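Local coordinates for putative secreted endoglycosylceramidase (Rhodococcus hoagii, PDB 6JYZ), which probably hydrolyses O-glycosidic bonds, acting as an endogalactosylceramidase of glycosyl hydrolase family 5 that splits galactosylated ceramides, at residues V40-A45 against F79-L84; G216-N221 against L259-P264; A266-F271 against F289-Y294; P324-E329 against G356-S361; G328-F333 against R345-M350. All coordinates share one frame; numbering follows the deposited sequence.

Contact 1 (V40-A45 against F79-L84); sequences VLLRGA and FDVVRL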
# COMPACT_ATOMS: atom_id res chain seq x y z
N VAL A 40 -0.67 15.31 -8.13
CA VAL A 40 -1.35 14.06 -8.35
C VAL A 40 -1.83 13.47 -7.04
O VAL A 40 -0.99 13.25 -6.15
CB VAL A 40 -0.45 13.10 -9.17
CG1 VAL A 40 -1.13 11.73 -9.28
CG2 VAL A 40 -0.19 13.68 -10.56
N LEU A 41 -3.09 13.08 -6.94
CA LEU A 41 -3.58 12.33 -5.81
C LEU A 41 -3.74 10.89 -6.26
O LEU A 41 -4.54 10.58 -7.16
CB LEU A 41 -4.94 12.91 -5.33
CG LEU A 41 -4.91 14.33 -4.75
CD1 LEU A 41 -6.31 14.72 -4.32
CD2 LEU A 41 -3.94 14.42 -3.55
N LEU A 42 -3.01 10.02 -5.58
CA LEU A 42 -2.99 8.59 -5.88
C LEU A 42 -3.86 7.90 -4.86
O LEU A 42 -3.38 7.67 -3.70
CB LEU A 42 -1.55 8.05 -5.85
CG LEU A 42 -0.62 8.59 -6.94
CD1 LEU A 42 0.79 8.11 -6.64
CD2 LEU A 42 -1.11 8.13 -8.32
N ARG A 43 -5.11 7.56 -5.20
CA ARG A 43 -6.03 6.92 -4.27
C ARG A 43 -6.49 5.61 -4.85
O ARG A 43 -6.92 5.55 -6.03
CB ARG A 43 -7.20 7.87 -4.05
CG ARG A 43 -6.61 9.03 -3.20
CD ARG A 43 -7.72 9.92 -2.72
NE ARG A 43 -7.17 11.03 -1.95
CZ ARG A 43 -7.99 11.97 -1.57
NH1 ARG A 43 -9.28 11.88 -1.87
NH2 ARG A 43 -7.50 13.03 -0.97
N GLY A 44 -6.46 4.56 -4.06
CA GLY A 44 -6.83 3.25 -4.60
C GLY A 44 -6.79 2.19 -3.52
O GLY A 44 -7.13 2.47 -2.36
N ALA A 45 -6.35 0.99 -3.90
CA ALA A 45 -6.46 -0.15 -2.97
C ALA A 45 -5.19 -1.02 -3.11
O ALA A 45 -4.49 -1.03 -4.13
CB ALA A 45 -7.68 -1.01 -3.30
N PHE A 79 -10.53 4.62 -8.65
CA PHE A 79 -9.14 4.50 -8.18
C PHE A 79 -8.15 4.77 -9.31
O PHE A 79 -8.37 4.36 -10.46
CB PHE A 79 -8.93 3.07 -7.71
CG PHE A 79 -9.74 2.63 -6.54
CD1 PHE A 79 -10.47 3.53 -5.77
CD2 PHE A 79 -9.73 1.29 -6.16
CE1 PHE A 79 -11.19 3.09 -4.65
CE2 PHE A 79 -10.47 0.86 -5.07
CZ PHE A 79 -11.18 1.76 -4.31
N ASP A 80 -7.07 5.46 -8.98
CA ASP A 80 -6.00 5.72 -9.93
C ASP A 80 -4.63 5.19 -9.47
O ASP A 80 -3.65 5.49 -10.11
CB ASP A 80 -5.86 7.21 -10.29
CG ASP A 80 -5.41 8.05 -9.13
OD1 ASP A 80 -5.22 7.51 -8.02
OD2 ASP A 80 -5.21 9.29 -9.36
N VAL A 81 -4.65 4.33 -8.45
CA VAL A 81 -3.40 3.66 -8.05
C VAL A 81 -3.80 2.32 -7.47
O VAL A 81 -4.88 2.10 -6.94
CB VAL A 81 -2.62 4.50 -7.00
CG1 VAL A 81 -3.28 4.50 -5.62
CG2 VAL A 81 -1.17 4.05 -6.89
N VAL A 82 -2.84 1.40 -7.56
CA VAL A 82 -2.90 0.12 -6.87
C VAL A 82 -1.57 -0.09 -6.14
O VAL A 82 -0.51 0.24 -6.67
CB VAL A 82 -3.14 -1.03 -7.85
CG1 VAL A 82 -2.12 -1.07 -8.95
CG2 VAL A 82 -3.11 -2.37 -7.18
N ARG A 83 -1.66 -0.56 -4.91
CA ARG A 83 -0.48 -1.05 -4.19
C ARG A 83 -0.48 -2.56 -4.40
O ARG A 83 -1.28 -3.29 -3.85
CB ARG A 83 -0.52 -0.61 -2.72
CG ARG A 83 0.76 -1.05 -1.98
CD ARG A 83 0.80 -0.35 -0.63
NE ARG A 83 1.93 -0.76 0.22
CZ ARG A 83 1.84 -1.50 1.32
NH1 ARG A 83 0.73 -2.17 1.65
NH2 ARG A 83 2.94 -1.56 2.10
N LEU A 84 0.43 -2.98 -5.30
CA LEU A 84 0.49 -4.37 -5.73
C LEU A 84 1.42 -5.14 -4.78
O LEU A 84 2.63 -4.86 -4.75
CB LEU A 84 0.97 -4.39 -7.19
CG LEU A 84 0.85 -5.76 -7.84
CD1 LEU A 84 -0.61 -6.14 -8.13
CD2 LEU A 84 1.64 -5.74 -9.13
O HOH W 1 -6.70 0.10 -6.74
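F79 lays its ring against the backbone of G44. The G44 CA atom sits 3.9 Å from the centroid of the F79 ring, over one face, in a CH-pi contact. A45 CB approaches the same ring obliquely, 3.8 Å from F79 CE2. The D80 carboxylate reaches the 41-43 backbone. Its CG lies between the backbone N and the carbonyl carbon (chi1 66°). This brings D80 OD1 to 2.8 Å from R43 N, a hydrogen bond met nearly along the C-O axis. D80 OD2 is 2.6 Å from L41 O. The D80 backbone N in turn bonds to R43 O. These segments lie on neighbouring parallel strands of the (beta/alpha)8 barrel of family 5, linked through helix 68-75. V81 and L42 cross at about a right angle, CB to CB 3.9 Å. V81 CG1 presses on the backbone, 3.5 Å from R43 C. Further on, R83 N gives a hydrogen bond of 3.0 Å to A45 O. Beside it, water 1 accepts from A45 N and donates to V81 O. The R83 guanidinium leads away from this contact, with salt bridges to D218, E263 and E329; its NH1 also hydrogen-bonds N46 OD1.

Contact 2 (G216-N221 against L259-P264); sequences GYDLLN and LVIFEP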
# COMPACT_ATOMS: atom_id res chain seq x y z
N GLY A 216 6.65 3.69 -8.32
CA GLY A 216 7.88 3.42 -7.62
C GLY A 216 7.68 2.24 -6.69
O GLY A 216 6.83 1.38 -6.92
N TYR A 217 8.56 2.26 -5.66
CA TYR A 217 8.91 1.01 -5.00
C TYR A 217 8.70 1.19 -3.50
O TYR A 217 9.38 2.05 -2.91
CB TYR A 217 10.40 0.72 -5.22
CG TYR A 217 10.87 0.99 -6.63
CD1 TYR A 217 10.45 0.24 -7.68
CD2 TYR A 217 11.74 2.04 -6.82
CE1 TYR A 217 10.92 0.54 -9.01
CE2 TYR A 217 12.22 2.37 -8.08
CZ TYR A 217 11.82 1.57 -9.13
OH TYR A 217 12.32 1.89 -10.39
N ASP A 218 7.81 0.42 -2.91
CA ASP A 218 7.61 0.40 -1.45
C ASP A 218 8.56 -0.69 -0.95
O ASP A 218 8.31 -1.90 -1.11
CB ASP A 218 6.11 0.18 -1.15
CG ASP A 218 5.72 0.34 0.31
OD1 ASP A 218 6.59 0.37 1.22
OD2 ASP A 218 4.50 0.38 0.52
N LEU A 219 9.68 -0.23 -0.37
CA LEU A 219 10.85 -1.08 -0.22
C LEU A 219 10.65 -2.32 0.63
O LEU A 219 11.16 -3.38 0.31
CB LEU A 219 12.01 -0.26 0.33
CG LEU A 219 12.43 0.89 -0.57
CD1 LEU A 219 13.56 1.69 0.14
CD2 LEU A 219 12.92 0.38 -1.93
N LEU A 220 9.88 -2.18 1.72
CA LEU A 220 9.50 -3.36 2.49
C LEU A 220 8.27 -3.02 3.30
O LEU A 220 8.28 -1.99 4.05
CB LEU A 220 10.63 -3.81 3.42
CG LEU A 220 10.38 -5.10 4.22
CD1 LEU A 220 10.13 -6.28 3.29
CD2 LEU A 220 11.56 -5.35 5.13
N ASN A 221 7.24 -3.83 3.19
CA ASN A 221 6.02 -3.55 3.97
C ASN A 221 6.30 -3.76 5.44
O ASN A 221 6.95 -4.77 5.82
CB ASN A 221 4.97 -4.57 3.58
CG ASN A 221 3.71 -4.37 4.39
OD1 ASN A 221 3.06 -3.32 4.27
ND2 ASN A 221 3.31 -5.35 5.18
N LEU A 259 9.79 6.84 -7.82
CA LEU A 259 9.68 7.21 -6.38
C LEU A 259 10.06 6.05 -5.48
O LEU A 259 9.88 4.88 -5.85
CB LEU A 259 8.23 7.60 -6.08
CG LEU A 259 7.69 8.84 -6.74
CD1 LEU A 259 6.33 9.30 -6.28
CD2 LEU A 259 8.59 9.78 -7.46
N VAL A 260 10.58 6.43 -4.32
CA VAL A 260 10.94 5.43 -3.30
C VAL A 260 9.98 5.63 -2.15
O VAL A 260 10.04 6.68 -1.50
CB VAL A 260 12.39 5.58 -2.90
CG1 VAL A 260 12.57 4.73 -1.63
CG2 VAL A 260 13.26 5.03 -4.05
N ILE A 261 9.13 4.64 -1.90
CA ILE A 261 8.13 4.74 -0.84
C ILE A 261 8.72 3.94 0.32
O ILE A 261 9.07 2.76 0.19
CB ILE A 261 6.84 4.13 -1.38
CG1 ILE A 261 6.29 5.09 -2.45
CG2 ILE A 261 5.81 3.92 -0.28
CD1 ILE A 261 5.21 4.44 -3.35
N PHE A 262 8.87 4.61 1.47
CA PHE A 262 9.53 3.97 2.61
C PHE A 262 8.63 4.13 3.83
O PHE A 262 7.87 5.10 3.96
CB PHE A 262 10.92 4.54 2.87
CG PHE A 262 10.90 5.92 3.46
CD1 PHE A 262 10.76 7.07 2.68
CD2 PHE A 262 11.02 6.11 4.85
CE1 PHE A 262 10.69 8.32 3.28
CE2 PHE A 262 10.96 7.36 5.42
CZ PHE A 262 10.79 8.48 4.63
N GLU A 263 8.77 3.14 4.74
CA GLU A 263 7.84 3.03 5.86
C GLU A 263 8.56 3.17 7.18
O GLU A 263 9.72 2.73 7.33
CB GLU A 263 7.12 1.68 5.81
CG GLU A 263 6.26 1.56 4.52
CD GLU A 263 5.55 0.25 4.51
OE1 GLU A 263 5.08 -0.24 5.53
OE2 GLU A 263 5.45 -0.37 3.37
N PRO A 264 7.89 3.58 8.25
CA PRO A 264 8.41 3.34 9.60
C PRO A 264 8.22 1.85 9.89
O PRO A 264 7.64 1.08 9.10
CB PRO A 264 7.41 4.18 10.44
CG PRO A 264 6.09 3.99 9.73
CD PRO A 264 6.47 4.03 8.24
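Y217 N donates to L259 O at 2.9 Å, and I261 N donates to Y217 O at 2.8 Å. L219 N closes the ladder on I261 O at 3.1 Å. G216, Y217 and D218 thus pair in parallel with L259, V260 and I261. These are adjacent inner strands of the TIM barrel, 214-218 and 259-262, joined by a connection that includes helix 230-251. On the I261 face, D218 CG packs 3.6 Å from I261 CG2. The D218 and E263 carboxylates meet at their oxygens, D218 OD1 lying 2.5 Å from E263 OE2. Their planes are 63° apart. R83 satisfies both acids, with salt bridges to D218 OD2 and E263 OE2, and also bonds N221 OD1. E263 OE1 accepts from the backbone N of E222. N221 ND2 donates to Q126 O. Y217 and V260 share the other face, where Y217 OH hydrogen-bonds E252 OE2. Beyond the strand, L219 CD1 touches V260 CG1 at 3.7 Å.

Contact 3 (A266-F271 against F289-Y294); sequences ALWSAF and FSPHLY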
# COMPACT_ATOMS: atom_id res chain seq x y z
N ALA A 266 6.67 -1.55 11.64
CA ALA A 266 5.31 -2.04 11.87
C ALA A 266 4.68 -1.44 13.13
O ALA A 266 3.46 -1.47 13.23
CB ALA A 266 5.37 -3.56 12.01
N LEU A 267 5.49 -0.99 14.10
CA LEU A 267 4.88 -0.40 15.28
C LEU A 267 3.99 0.77 14.94
O LEU A 267 3.00 1.02 15.67
CB LEU A 267 5.97 0.06 16.27
CG LEU A 267 6.80 -1.10 16.80
CD1 LEU A 267 7.96 -0.54 17.65
CD2 LEU A 267 6.02 -2.11 17.62
N TRP A 268 4.24 1.54 13.89
CA TRP A 268 3.34 2.66 13.55
C TRP A 268 1.94 2.14 13.32
O TRP A 268 0.95 2.82 13.67
CB TRP A 268 3.86 3.37 12.29
CG TRP A 268 3.20 4.71 12.06
CD1 TRP A 268 1.87 4.95 11.74
CD2 TRP A 268 3.83 5.98 12.17
NE1 TRP A 268 1.66 6.31 11.65
CE2 TRP A 268 2.83 6.96 11.92
CE3 TRP A 268 5.13 6.41 12.40
CZ2 TRP A 268 3.12 8.33 11.92
CZ3 TRP A 268 5.42 7.77 12.42
CH2 TRP A 268 4.41 8.72 12.19
N SER A 269 1.80 0.95 12.75
CA SER A 269 0.48 0.39 12.48
C SER A 269 -0.29 -0.02 13.71
O SER A 269 -1.49 -0.35 13.55
CB SER A 269 0.59 -0.83 11.57
OG SER A 269 1.17 -0.41 10.35
N ALA A 270 0.36 -0.07 14.88
CA ALA A 270 -0.34 -0.38 16.14
C ALA A 270 -0.43 0.81 17.07
O ALA A 270 -1.26 0.77 18.00
CB ALA A 270 0.44 -1.50 16.82
N PHE A 271 0.33 1.87 16.87
CA PHE A 271 0.36 2.98 17.81
C PHE A 271 0.05 4.31 17.16
O PHE A 271 -0.24 5.28 17.91
CB PHE A 271 1.75 3.11 18.46
CG PHE A 271 2.06 1.93 19.36
CD1 PHE A 271 1.47 1.90 20.65
CD2 PHE A 271 2.67 0.78 18.91
CE1 PHE A 271 1.69 0.80 21.47
CE2 PHE A 271 2.83 -0.34 19.72
CZ PHE A 271 2.34 -0.28 21.01
N PHE A 289 7.17 9.29 2.35
CA PHE A 289 6.95 8.64 3.64
C PHE A 289 5.57 7.99 3.69
O PHE A 289 4.55 8.61 3.33
CB PHE A 289 7.07 9.71 4.72
CG PHE A 289 6.93 9.17 6.13
CD1 PHE A 289 7.68 8.07 6.54
CD2 PHE A 289 6.02 9.71 7.03
CE1 PHE A 289 7.54 7.55 7.85
CE2 PHE A 289 5.90 9.17 8.33
CZ PHE A 289 6.63 8.10 8.70
N SER A 290 5.51 6.70 4.05
CA SER A 290 4.30 5.91 3.91
C SER A 290 4.00 5.11 5.19
O SER A 290 4.01 3.88 5.17
CB SER A 290 4.47 5.01 2.70
OG SER A 290 3.25 4.41 2.35
N PRO A 291 3.67 5.77 6.30
CA PRO A 291 3.10 5.08 7.47
C PRO A 291 1.70 4.60 7.13
O PRO A 291 1.05 5.10 6.20
CB PRO A 291 3.05 6.20 8.52
CG PRO A 291 2.74 7.44 7.68
CD PRO A 291 3.60 7.23 6.43
N HIS A 292 1.27 3.57 7.83
CA HIS A 292 -0.06 2.99 7.70
C HIS A 292 -0.93 3.56 8.80
O HIS A 292 -0.64 3.41 9.99
CB HIS A 292 -0.04 1.46 7.73
CG HIS A 292 0.82 0.94 6.61
ND1 HIS A 292 1.17 -0.40 6.52
CD2 HIS A 292 1.35 1.57 5.52
CE1 HIS A 292 1.89 -0.56 5.39
NE2 HIS A 292 2.04 0.61 4.76
N LEU A 293 -1.97 4.29 8.37
CA LEU A 293 -2.74 5.14 9.32
C LEU A 293 -3.93 4.40 9.88
O LEU A 293 -5.07 4.52 9.40
CB LEU A 293 -3.18 6.43 8.61
CG LEU A 293 -2.05 7.26 8.03
CD1 LEU A 293 -2.58 8.60 7.46
CD2 LEU A 293 -1.00 7.61 9.08
N TYR A 294 -3.67 3.58 10.90
CA TYR A 294 -4.64 2.68 11.49
C TYR A 294 -5.23 3.20 12.82
O TYR A 294 -5.96 2.44 13.47
CB TYR A 294 -4.04 1.27 11.67
CG TYR A 294 -4.01 0.47 10.38
CD1 TYR A 294 -5.16 0.16 9.66
CD2 TYR A 294 -2.83 -0.02 9.85
CE1 TYR A 294 -5.16 -0.66 8.54
CE2 TYR A 294 -2.78 -0.85 8.73
CZ TYR A 294 -3.95 -1.16 8.08
OH TYR A 294 -4.02 -1.99 6.99
O HOH W 2 -1.79 3.41 13.18
O HOH W 3 2.85 1.80 9.47
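F289 points the edge of its ring at the face of the W268 indole. The F289 centroid is 5.6 Å from that of the W268 six-membered ring and the planes are 78° apart, a T-shaped pair. P291 follows on the same indole face. Its CB stands 3.4 Å from the centroid of the W268 five-membered ring, only 11° off the normal, a close CH-pi contact. W268 has CG anti to its N (chi1 -166°), which swings the indole across to these two residues. H292 offers its carbonyl O to the indole edge, 3.4 Å from W268 CD1. This is the C-terminal end of the family 5 (beta/alpha)8 barrel: the 289-294 segment leaves strand 287-289, and the short helix 268-271 belongs to the loops over the strand ends. H292 CB also lies 3.4 Å from S269 OG. Water 3 donates to S269 OG and accepts from H292 N, while S269 OG and H292 ND1 both hydrogen-bond E222 OE2. L293, the centre of an inverse gamma turn, sets its CD2 3.9 Å from W268 NE1. Y294 turns its ring edge to S269, with CD2 3.9 Å from S269 CB. Its backbone N donates to water 2, which also lies 2.8 Å from W268 O; Y294 OH hydrogen-bonds E329 OE1.

Contact 4 (P324-E329 against G356-S361); sequences PLWTGE and GGAWWS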
# COMPACT_ATOMS: atom_id res chain seq x y z
N PRO A 324 6.71 13.96 0.44
CA PRO A 324 5.27 13.75 0.49
C PRO A 324 4.90 12.62 1.44
O PRO A 324 5.71 11.72 1.71
CB PRO A 324 4.96 13.28 -0.97
CG PRO A 324 6.13 13.82 -1.80
CD PRO A 324 7.36 13.69 -0.86
N LEU A 325 3.67 12.69 1.89
CA LEU A 325 3.00 11.64 2.65
C LEU A 325 2.06 10.89 1.72
O LEU A 325 1.22 11.51 1.06
CB LEU A 325 2.23 12.26 3.81
CG LEU A 325 1.34 11.31 4.60
CD1 LEU A 325 2.17 10.24 5.30
CD2 LEU A 325 0.57 12.10 5.68
N TRP A 326 2.15 9.58 1.68
CA TRP A 326 1.21 8.75 0.90
C TRP A 326 1.00 7.49 1.73
O TRP A 326 2.01 6.81 1.97
CB TRP A 326 1.81 8.39 -0.46
CG TRP A 326 0.91 7.52 -1.27
CD1 TRP A 326 -0.16 7.94 -2.02
CD2 TRP A 326 0.93 6.09 -1.39
NE1 TRP A 326 -0.79 6.87 -2.58
CE2 TRP A 326 -0.13 5.72 -2.25
CE3 TRP A 326 1.79 5.09 -0.93
CZ2 TRP A 326 -0.38 4.40 -2.59
CZ3 TRP A 326 1.57 3.77 -1.25
CH2 TRP A 326 0.48 3.43 -2.06
N THR A 327 -0.19 7.23 2.23
CA THR A 327 -0.34 6.12 3.21
C THR A 327 -0.64 4.83 2.49
O THR A 327 -1.70 4.66 1.87
CB THR A 327 -1.38 6.47 4.27
OG1 THR A 327 -1.43 5.33 5.16
CG2 THR A 327 -2.78 6.77 3.78
N GLY A 328 0.24 3.84 2.61
CA GLY A 328 0.11 2.63 1.81
C GLY A 328 -0.96 1.69 2.32
O GLY A 328 -1.32 0.76 1.55
N GLU A 329 -1.43 1.84 3.56
CA GLU A 329 -2.53 1.02 4.04
C GLU A 329 -3.27 1.80 5.07
O GLU A 329 -2.73 2.50 5.90
CB GLU A 329 -2.10 -0.22 4.83
CG GLU A 329 -1.34 -1.24 4.03
CD GLU A 329 -1.03 -2.51 4.82
OE1 GLU A 329 -1.61 -2.77 5.91
OE2 GLU A 329 -0.15 -3.20 4.31
N GLY A 356 -2.75 11.06 -0.97
CA GLY A 356 -3.29 9.80 -1.43
C GLY A 356 -3.00 8.67 -0.43
O GLY A 356 -2.35 8.82 0.60
N GLY A 357 -3.46 7.51 -0.84
CA GLY A 357 -3.19 6.30 -0.11
C GLY A 357 -3.94 5.12 -0.67
O GLY A 357 -4.66 5.22 -1.67
N ALA A 358 -3.77 3.95 -0.03
CA ALA A 358 -4.35 2.70 -0.53
C ALA A 358 -5.07 1.99 0.59
O ALA A 358 -4.47 1.62 1.62
CB ALA A 358 -3.26 1.81 -1.16
N TRP A 359 -6.38 1.72 0.36
CA TRP A 359 -7.19 0.95 1.29
C TRP A 359 -6.72 -0.49 1.35
O TRP A 359 -6.39 -1.09 0.33
CB TRP A 359 -8.63 1.03 0.75
CG TRP A 359 -9.62 0.12 1.40
CD1 TRP A 359 -10.00 -1.12 0.98
CD2 TRP A 359 -10.48 0.46 2.52
NE1 TRP A 359 -11.04 -1.59 1.77
CE2 TRP A 359 -11.36 -0.66 2.70
CE3 TRP A 359 -10.62 1.58 3.35
CZ2 TRP A 359 -12.38 -0.65 3.66
CZ3 TRP A 359 -11.64 1.57 4.31
CH2 TRP A 359 -12.50 0.48 4.45
N TRP A 360 -6.74 -1.05 2.56
CA TRP A 360 -6.52 -2.51 2.75
C TRP A 360 -7.94 -3.10 2.89
O TRP A 360 -8.53 -2.85 3.95
CB TRP A 360 -5.66 -2.80 3.99
CG TRP A 360 -5.36 -4.26 4.05
CD1 TRP A 360 -6.14 -5.26 4.59
CD2 TRP A 360 -4.26 -4.92 3.37
NE1 TRP A 360 -5.56 -6.48 4.34
CE2 TRP A 360 -4.45 -6.30 3.56
CE3 TRP A 360 -3.17 -4.46 2.66
CZ2 TRP A 360 -3.54 -7.25 3.03
CZ3 TRP A 360 -2.30 -5.39 2.09
CH2 TRP A 360 -2.49 -6.75 2.30
N SER A 361 -8.46 -3.85 1.94
CA SER A 361 -7.81 -4.27 0.70
C SER A 361 -8.87 -4.56 -0.35
O SER A 361 -10.08 -4.63 -0.05
CB SER A 361 -6.96 -5.48 0.93
OG SER A 361 -7.77 -6.59 1.23
O HOH W 4 0.13 11.76 -1.41
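The W326 indole covers G357, whose CA is 3.8 Å from the centroid of the five-membered ring in a CH-pi contact. CG is anti to the W326 backbone N (chi1 179°), which carries the ring across to strand 356-359. W326 CD1 comes within 3.3 Å of G356 C, a closeness that glycine permits. W326 CZ2 reaches A358 CB at 4.1 Å. Between the backbones, T327 N donates to G356 O (3.1 Å) and A358 N to T327 O (2.9 Å). Water 4 bridges L325 O and G356 N. E329 and W360 lie side by side, E329 CD 3.6 Å from W360 CE3. In the next shell, L42 O accepts from W326 NE1, P291 O bonds T327 OG1, and Y294 and R83 hold the E329 carboxylate. Replacing W326 with alanine would probably open a gap over G357 and leave L42 O without its indole donor. Strands 326-330 and 356-359 run parallel in the barrel, linked by helix 336-353; strand 38-47 flanks 356-359, and helix 307-321 packs on L325.

Contact 5 (G328-F333 against R345-M350); sequences GEWGWF and RFVDAM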
# COMPACT_ATOMS: atom_id res chain seq x y z
N GLY A 328 0.24 3.84 2.61
CA GLY A 328 0.11 2.63 1.81
C GLY A 328 -0.96 1.69 2.32
O GLY A 328 -1.32 0.76 1.55
N GLU A 329 -1.43 1.84 3.56
CA GLU A 329 -2.53 1.02 4.04
C GLU A 329 -3.27 1.80 5.07
O GLU A 329 -2.73 2.50 5.90
CB GLU A 329 -2.10 -0.22 4.83
CG GLU A 329 -1.34 -1.24 4.03
CD GLU A 329 -1.03 -2.51 4.82
OE1 GLU A 329 -1.61 -2.77 5.91
OE2 GLU A 329 -0.15 -3.20 4.31
N TRP A 330 -4.61 1.62 4.98
CA TRP A 330 -5.58 2.11 5.97
C TRP A 330 -6.83 1.32 5.72
O TRP A 330 -7.03 0.72 4.66
CB TRP A 330 -5.80 3.61 5.81
CG TRP A 330 -6.52 4.00 4.55
CD1 TRP A 330 -5.96 4.24 3.31
CD2 TRP A 330 -7.92 4.31 4.45
NE1 TRP A 330 -6.93 4.65 2.42
CE2 TRP A 330 -8.13 4.71 3.10
CE3 TRP A 330 -8.99 4.26 5.35
CZ2 TRP A 330 -9.37 5.15 2.66
CZ3 TRP A 330 -10.22 4.75 4.93
CH2 TRP A 330 -10.40 5.18 3.60
N GLY A 331 -7.70 1.24 6.72
CA GLY A 331 -8.96 0.53 6.48
C GLY A 331 -9.64 0.22 7.79
O GLY A 331 -9.03 0.27 8.86
N TRP A 332 -10.94 -0.07 7.66
CA TRP A 332 -11.78 -0.55 8.77
C TRP A 332 -12.29 -1.92 8.41
O TRP A 332 -12.52 -2.23 7.24
CB TRP A 332 -12.94 0.43 9.09
CG TRP A 332 -12.46 1.47 10.07
CD1 TRP A 332 -12.68 1.46 11.43
CD2 TRP A 332 -11.65 2.64 9.82
NE1 TRP A 332 -12.05 2.53 12.01
CE2 TRP A 332 -11.40 3.27 11.05
CE3 TRP A 332 -11.09 3.27 8.69
CZ2 TRP A 332 -10.62 4.41 11.22
CZ3 TRP A 332 -10.35 4.42 8.83
CH2 TRP A 332 -10.11 4.99 10.07
N PHE A 333 -12.47 -2.76 9.44
CA PHE A 333 -12.62 -4.21 9.23
C PHE A 333 -13.90 -4.78 9.85
O PHE A 333 -14.10 -5.99 9.73
CB PHE A 333 -11.37 -4.94 9.76
CG PHE A 333 -10.11 -4.38 9.11
CD1 PHE A 333 -9.86 -4.65 7.77
CD2 PHE A 333 -9.25 -3.54 9.84
CE1 PHE A 333 -8.77 -4.05 7.13
CE2 PHE A 333 -8.12 -3.00 9.20
CZ PHE A 333 -7.90 -3.28 7.86
N ARG A 345 -14.54 10.12 7.94
CA ARG A 345 -13.58 11.00 8.55
C ARG A 345 -12.18 10.85 7.93
O ARG A 345 -11.45 11.82 7.78
CB ARG A 345 -13.47 10.73 10.08
CG ARG A 345 -14.69 11.27 10.84
CD ARG A 345 -14.74 10.67 12.24
NE ARG A 345 -13.58 11.00 13.04
CZ ARG A 345 -13.19 10.32 14.10
NH1 ARG A 345 -13.96 9.32 14.54
NH2 ARG A 345 -12.12 10.68 14.81
N PHE A 346 -11.81 9.58 7.62
CA PHE A 346 -10.50 9.36 7.01
C PHE A 346 -10.36 10.04 5.64
O PHE A 346 -9.39 10.70 5.39
CB PHE A 346 -10.28 7.85 6.98
CG PHE A 346 -8.84 7.52 6.66
CD1 PHE A 346 -8.33 7.56 5.35
CD2 PHE A 346 -7.96 7.17 7.69
CE1 PHE A 346 -7.01 7.28 5.07
CE2 PHE A 346 -6.63 6.87 7.39
CZ PHE A 346 -6.16 6.94 6.10
N VAL A 347 -11.38 9.79 4.79
CA VAL A 347 -11.32 10.45 3.48
C VAL A 347 -11.32 11.98 3.60
O VAL A 347 -10.57 12.67 2.89
CB VAL A 347 -12.45 9.90 2.59
CG1 VAL A 347 -12.45 10.67 1.24
CG2 VAL A 347 -12.30 8.41 2.38
N ASP A 348 -12.13 12.49 4.55
CA ASP A 348 -12.10 13.92 4.77
C ASP A 348 -10.72 14.41 5.11
O ASP A 348 -10.29 15.45 4.63
CB ASP A 348 -13.02 14.34 5.92
CG ASP A 348 -14.53 14.19 5.70
OD1 ASP A 348 -14.98 13.83 4.59
OD2 ASP A 348 -15.27 14.34 6.75
N ALA A 349 -9.99 13.64 5.96
CA ALA A 349 -8.65 14.08 6.34
C ALA A 349 -7.64 13.92 5.17
O ALA A 349 -6.75 14.74 5.03
CB ALA A 349 -8.23 13.24 7.54
N MET A 350 -7.84 12.88 4.31
CA MET A 350 -7.01 12.83 3.10
C MET A 350 -7.16 14.09 2.25
O MET A 350 -6.22 14.53 1.62
CB MET A 350 -7.31 11.59 2.24
CG MET A 350 -7.04 10.26 3.01
SD MET A 350 -7.61 8.82 1.90
CE MET A 350 -6.18 8.90 1.43
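W330 and F346 have CA atoms 8.8 Å apart, with an extended chain on one side and a helix on the other, and their side chains fill the distance. The two rings form an offset stack. The W330 six-membered ring and the F346 ring have centroids 3.8 Å apart and planes 8° apart. W330 has CG between the backbone N and the carbonyl carbon (chi1 69°), which sets the indole face to face with the F346 ring. V347 CG2 touches the far corner of the indole, 3.9 Å from W330 CH2. M350 SD stands obliquely to the ring, 4.1 Å from W330 CZ2, a Met-aromatic contact. W332 adds its edge, with CZ3 3.8 Å from F346 CD2, and its NE1 donates to Q296 O. F346 also meets F311 edge-to-face. With a serine in place of W330, F346 would probably lose its stacking partner and be set freer to turn, and V347 and M350 would face a gap. This aromatic cluster joins strand 326-330 to helix 336-353, the strand-to-helix half of a beta-alpha-beta unit of the TIM barrel.

How the contacts relate
All five contacts lie in one (beta/alpha)8 barrel. Contacts 1, 2, 3 and 4 follow in series along the chain; contact 5 shares G328 and E329 with contact 4. Contacts 1 and 4 are neighbours, their centres about 8 Å apart, because strands 38-47 and 356-359 pair and so close the barrel. Contacts 4 and 5 are equally near and belong to the unit of strand 326-330, helix 336-353 and strand 356-359. Contact 2 is farthest from contact 5, about 19 Å between centres. R83 of contact 1 bonds to D218, N221, E263 and E329 of contacts 2, 4 and 5 and packs on H292 of contact 3. These polar groups gather at the C-terminal ends of the strands, where TIM-barrel enzymes carry their active sites.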